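PDB 1BHE: endo-polygalacturonase from Pectobacterium carotovorum subsp. carotovorum, which hydrolyses the alpha-1,4 bonds between galacturonic acid units of polygalacturonate and takes part in the maceration and soft-rotting of plant tissue. Local coordinates for residues T72-N84 with K94-V106. Residues are numbered along the deposited sequence; the frame is centred on the assembly and turned at random.
Sequences TLRAVNNAKSFEN and KNGKGCDAFITAV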
loop_
_atom_site.group_PDB
_atom_site.type_symbol
_atom_site.label_atom_id
_atom_site.label_comp_id
_atom_site.label_asym_id
_atom_site.label_seq_id
_atom_site.Cartn_x
_atom_site.Cartn_y
_atom_site.Cartn_z
ATOM N N THR A 72 8.341 -15.815 11.945
ATOM C CA THR A 72 7.390 -14.711 11.916
ATOM C C THR A 72 7.847 -13.590 12.845
ATOM O O THR A 72 8.218 -13.851 13.992
ATOM C CB THR A 72 5.993 -15.189 12.362
ATOM O OG1 THR A 72 5.560 -16.268 11.513
ATOM C CG2 THR A 72 4.966 -14.071 12.280
ATOM N N LEU A 73 7.836 -12.361 12.349
ATOM C CA LEU A 73 8.068 -11.184 13.201
ATOM C C LEU A 73 6.646 -10.671 13.455
ATOM O O LEU A 73 5.986 -10.216 12.514
ATOM C CB LEU A 73 8.953 -10.166 12.509
ATOM C CG LEU A 73 9.087 -8.786 13.160
ATOM C CD1 LEU A 73 9.726 -8.890 14.539
ATOM C CD2 LEU A 73 9.904 -7.846 12.284
ATOM N N ARG A 74 6.162 -10.811 14.673
ATOM C CA ARG A 74 4.791 -10.464 15.023
ATOM C C ARG A 74 4.639 -9.266 15.940
ATOM O O ARG A 74 5.282 -9.175 16.987
ATOM C CB ARG A 74 4.170 -11.704 15.691
ATOM C CG ARG A 74 2.683 -11.625 16.008
ATOM C CD ARG A 74 2.199 -12.941 16.629
ATOM N NE ARG A 74 2.156 -13.991 15.617
ATOM C CZ ARG A 74 2.243 -15.298 15.849
ATOM N NH1 ARG A 74 2.377 -15.780 17.072
ATOM N NH2 ARG A 74 2.202 -16.136 14.824
ATOM N N ALA A 75 3.756 -8.349 15.538
ATOM C CA ALA A 75 3.489 -7.143 16.315
ATOM C C ALA A 75 2.674 -7.471 17.563
ATOM O O ALA A 75 1.632 -8.133 17.466
ATOM C CB ALA A 75 2.765 -6.113 15.451
ATOM N N VAL A 76 3.146 -7.025 18.725
ATOM C CA VAL A 76 2.418 -7.323 19.960
ATOM C C VAL A 76 1.016 -6.744 19.893
ATOM O O VAL A 76 0.786 -5.666 19.334
ATOM C CB VAL A 76 3.152 -6.837 21.220
ATOM C CG1 VAL A 76 4.474 -7.582 21.360
ATOM C CG2 VAL A 76 3.401 -5.335 21.199
ATOM N N ASN A 77 0.054 -7.476 20.442
ATOM C CA ASN A 77 -1.343 -7.061 20.472
ATOM C C ASN A 77 -1.595 -6.205 21.713
ATOM O O ASN A 77 -2.325 -6.561 22.635
ATOM C CB ASN A 77 -2.277 -8.269 20.430
ATOM C CG ASN A 77 -2.107 -9.253 21.563
ATOM O OD1 ASN A 77 -0.997 -9.492 22.044
ATOM N ND2 ASN A 77 -3.204 -9.844 22.032
ATOM N N ASN A 78 -0.987 -5.025 21.734
ATOM C CA ASN A 78 -1.054 -4.089 22.841
ATOM C C ASN A 78 -1.039 -2.662 22.310
ATOM O O ASN A 78 -0.091 -2.264 21.636
ATOM C CB ASN A 78 0.141 -4.316 23.784
ATOM C CG ASN A 78 -0.043 -3.523 25.067
ATOM O OD1 ASN A 78 0.225 -2.324 25.095
ATOM N ND2 ASN A 78 -0.571 -4.176 26.096
ATOM N N ALA A 79 -2.072 -1.887 22.613
ATOM C CA ALA A 79 -2.182 -0.530 22.092
ATOM C C ALA A 79 -1.178 0.432 22.699
ATOM O O ALA A 79 -0.568 1.226 21.978
ATOM C CB ALA A 79 -3.609 -0.032 22.269
ATOM N N LYS A 80 -0.930 0.342 24.004
ATOM C CA LYS A 80 0.050 1.198 24.663
ATOM C C LYS A 80 1.455 1.002 24.116
ATOM O O LYS A 80 2.230 1.959 24.027
ATOM C CB LYS A 80 0.042 0.985 26.182
ATOM C CG LYS A 80 1.010 1.892 26.923
ATOM C CD LYS A 80 0.899 1.740 28.434
ATOM C CE LYS A 80 1.829 2.731 29.127
ATOM N NZ LYS A 80 2.537 2.085 30.270
ATOM N N SER A 81 1.798 -0.197 23.656
ATOM C CA SER A 81 3.097 -0.477 23.079
ATOM C C SER A 81 3.393 0.313 21.808
ATOM O O SER A 81 4.569 0.496 21.499
ATOM C CB SER A 81 3.244 -1.978 22.789
ATOM O OG SER A 81 3.468 -2.684 23.998
ATOM N N PHE A 82 2.382 0.759 21.073
ATOM C CA PHE A 82 2.555 1.513 19.845
ATOM C C PHE A 82 2.202 2.988 19.976
ATOM O O PHE A 82 2.243 3.723 18.981
ATOM C CB PHE A 82 1.680 0.881 18.733
ATOM C CG PHE A 82 2.206 -0.456 18.283
ATOM C CD1 PHE A 82 1.852 -1.622 18.934
ATOM C CD2 PHE A 82 3.077 -0.539 17.204
ATOM C CE1 PHE A 82 2.360 -2.847 18.531
ATOM C CE2 PHE A 82 3.580 -1.754 16.791
ATOM C CZ PHE A 82 3.225 -2.916 17.454
ATOM N N GLU A 83 1.823 3.456 21.165
ATOM C CA GLU A 83 1.416 4.856 21.299
ATOM C C GLU A 83 2.591 5.816 21.149
ATOM O O GLU A 83 3.728 5.480 21.480
ATOM C CB GLU A 83 0.722 5.109 22.644
ATOM C CG GLU A 83 1.668 5.246 23.825
ATOM C CD GLU A 83 0.971 5.428 25.157
ATOM O OE1 GLU A 83 -0.250 5.182 25.237
ATOM O OE2 GLU A 83 1.642 5.807 26.137
ATOM N N ASN A 84 2.290 7.032 20.687
ATOM C CA ASN A 84 3.325 8.061 20.585
ATOM C C ASN A 84 2.973 9.186 21.562
ATOM O O ASN A 84 3.653 10.202 21.657
ATOM C CB ASN A 84 3.552 8.572 19.174
ATOM C CG ASN A 84 2.315 8.940 18.394
ATOM O OD1 ASN A 84 1.356 9.512 18.921
ATOM N ND2 ASN A 84 2.308 8.624 17.101
ATOM N N LYS A 94 -10.267 12.415 16.844
ATOM C CA LYS A 94 -9.971 13.383 15.804
ATOM C C LYS A 94 -8.505 13.353 15.381
ATOM O O LYS A 94 -8.073 14.171 14.568
ATOM C CB LYS A 94 -10.287 14.802 16.292
ATOM C CG LYS A 94 -11.731 15.258 16.174
ATOM C CD LYS A 94 -11.924 16.586 16.896
ATOM C CE LYS A 94 -13.319 17.151 16.699
ATOM N NZ LYS A 94 -13.309 18.642 16.652
ATOM N N ASN A 95 -7.735 12.422 15.929
ATOM C CA ASN A 95 -6.317 12.297 15.620
ATOM C C ASN A 95 -6.083 11.453 14.376
ATOM O O ASN A 95 -6.022 11.997 13.269
ATOM C CB ASN A 95 -5.583 11.738 16.839
ATOM C CG ASN A 95 -4.082 11.663 16.688
ATOM O OD1 ASN A 95 -3.525 11.914 15.621
ATOM N ND2 ASN A 95 -3.404 11.309 17.777
ATOM N N GLY A 96 -5.887 10.148 14.533
ATOM C CA GLY A 96 -5.617 9.256 13.415
ATOM C C GLY A 96 -4.131 8.910 13.310
ATOM O O GLY A 96 -3.741 7.902 12.722
ATOM N N LYS A 97 -3.301 9.709 13.957
ATOM C CA LYS A 97 -1.852 9.555 13.951
ATOM C C LYS A 97 -1.314 9.165 15.320
ATOM O O LYS A 97 -0.127 9.306 15.633
ATOM C CB LYS A 97 -1.255 10.884 13.470
ATOM C CG LYS A 97 0.208 10.869 13.086
ATOM C CD LYS A 97 0.657 12.235 12.580
ATOM C CE LYS A 97 2.161 12.270 12.353
ATOM N NZ LYS A 97 2.916 11.825 13.559
ATOM N N GLY A 98 -2.172 8.594 16.162
ATOM C CA GLY A 98 -1.840 8.184 17.504
ATOM C C GLY A 98 -0.930 6.983 17.668
ATOM O O GLY A 98 -0.433 6.772 18.781
ATOM N N CYS A 99 -0.679 6.182 16.626
ATOM C CA CYS A 99 0.190 5.026 16.775
ATOM C C CYS A 99 1.424 5.020 15.870
ATOM O O CYS A 99 1.331 5.337 14.681
ATOM C CB CYS A 99 -0.549 3.722 16.444
ATOM S SG CYS A 99 -2.133 3.431 17.243
ATOM N N ASP A 100 2.550 4.588 16.431
ATOM C CA ASP A 100 3.765 4.449 15.624
ATOM C C ASP A 100 3.558 3.211 14.743
ATOM O O ASP A 100 2.740 2.354 15.098
ATOM C CB ASP A 100 5.012 4.263 16.476
ATOM C CG ASP A 100 5.423 5.516 17.233
ATOM O OD1 ASP A 100 5.197 6.628 16.727
ATOM O OD2 ASP A 100 5.965 5.374 18.346
ATOM N N ALA A 101 4.317 3.080 13.659
ATOM C CA ALA A 101 4.197 1.889 12.821
ATOM C C ALA A 101 4.999 0.756 13.458
ATOM O O ALA A 101 5.761 1.006 14.398
ATOM C CB ALA A 101 4.702 2.159 11.410
ATOM N N PHE A 102 4.843 -0.454 12.945
ATOM C CA PHE A 102 5.619 -1.579 13.472
ATOM C C PHE A 102 7.088 -1.419 13.111
ATOM O O PHE A 102 7.974 -1.532 13.966
ATOM C CB PHE A 102 5.056 -2.899 12.961
ATOM C CG PHE A 102 5.617 -4.145 13.578
ATOM C CD1 PHE A 102 6.239 -4.141 14.814
ATOM C CD2 PHE A 102 5.488 -5.352 12.898
ATOM C CE1 PHE A 102 6.746 -5.307 15.364
ATOM C CE2 PHE A 102 5.986 -6.521 13.446
ATOM C CZ PHE A 102 6.615 -6.491 14.673
ATOM N N ILE A 103 7.374 -1.172 11.838
ATOM C CA ILE A 103 8.741 -0.965 11.368
ATOM C C ILE A 103 8.810 0.398 10.670
ATOM O O ILE A 103 8.032 0.616 9.735
ATOM C CB ILE A 103 9.227 -2.054 10.410
ATOM C CG1 ILE A 103 9.203 -3.447 11.075
ATOM C CG2 ILE A 103 10.641 -1.755 9.912
ATOM C CD1 ILE A 103 9.322 -4.548 10.026
ATOM N N THR A 104 9.659 1.286 11.166
ATOM C CA THR A 104 9.767 2.622 10.573
ATOM C C THR A 104 11.188 2.898 10.090
ATOM O O THR A 104 12.164 2.668 10.798
ATOM C CB THR A 104 9.368 3.713 11.587
ATOM O OG1 THR A 104 8.097 3.419 12.180
ATOM C CG2 THR A 104 9.258 5.071 10.897
ATOM N N ALA A 105 11.315 3.396 8.862
ATOM C CA ALA A 105 12.594 3.729 8.256
ATOM C C ALA A 105 12.559 5.217 7.890
ATOM O O ALA A 105 11.797 5.605 7.003
ATOM C CB ALA A 105 12.810 2.878 7.006
ATOM N N VAL A 106 13.284 6.037 8.625
ATOM C CA VAL A 106 13.303 7.482 8.420
ATOM C C VAL A 106 14.629 7.948 7.845
ATOM O O VAL A 106 15.686 7.633 8.393
ATOM C CB VAL A 106 13.086 8.219 9.768
ATOM C CG1 VAL A 106 13.240 9.727 9.582
ATOM C CG2 VAL A 106 11.719 7.892 10.340
#
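Ala75 sets its methyl squarely on the Phe102 ring, where the parallel beta-helix of this family 28 glycosidase gives way to a loop that leaves the coil after strand 72-75 and rejoins it at strand 103-106. The CH-pi geometry is nearly ideal: Ala75 CB stands 3.7 Å from the ring centroid and 6° off its normal. With CG anti to the backbone N, Phe102 extends its ring toward strand 72-75, so that CZ also meets Leu73 CG at 3.7 Å. Ile103 CD1 adds a looser contact with Leu73 CD2, and Ile119 of the neighbouring strand 118-120 touches both Phe102 and Ile103.

The Phe82 ring presents its edge to the backbone of residues 100-102: Phe102 CA lies near its plane, 3.9 Å from Phe82 CE2. Nearby, Asp100 O is buried without a partner in the model.

Beyond the two phenylalanines, polar bonds tie the two limbs of the loop together. A single backbone bridge pairs Glu83 with Cys99; Asp100 N donates to Phe82 O at 2.7 Å, nearly straight at 165°, whereas Asn84 N to Gly98 O is weak. The Cys99-Cys89 disulfide fastens this part of the loop further, and Gly98 O also accepts from Ser88 OG. Asp100 OD1 approaches Asn84 CB at 3.5 Å, with carboxylate and amide planes steeply inclined to each other. An Asx turn, Lys97 N to Asn95 OD1, precedes the carbonyl that accepts the last bond, in which Asn84 ND2 reaches Lys97 O at 2.9 Å, the acceptor only 1° out of the amide plane.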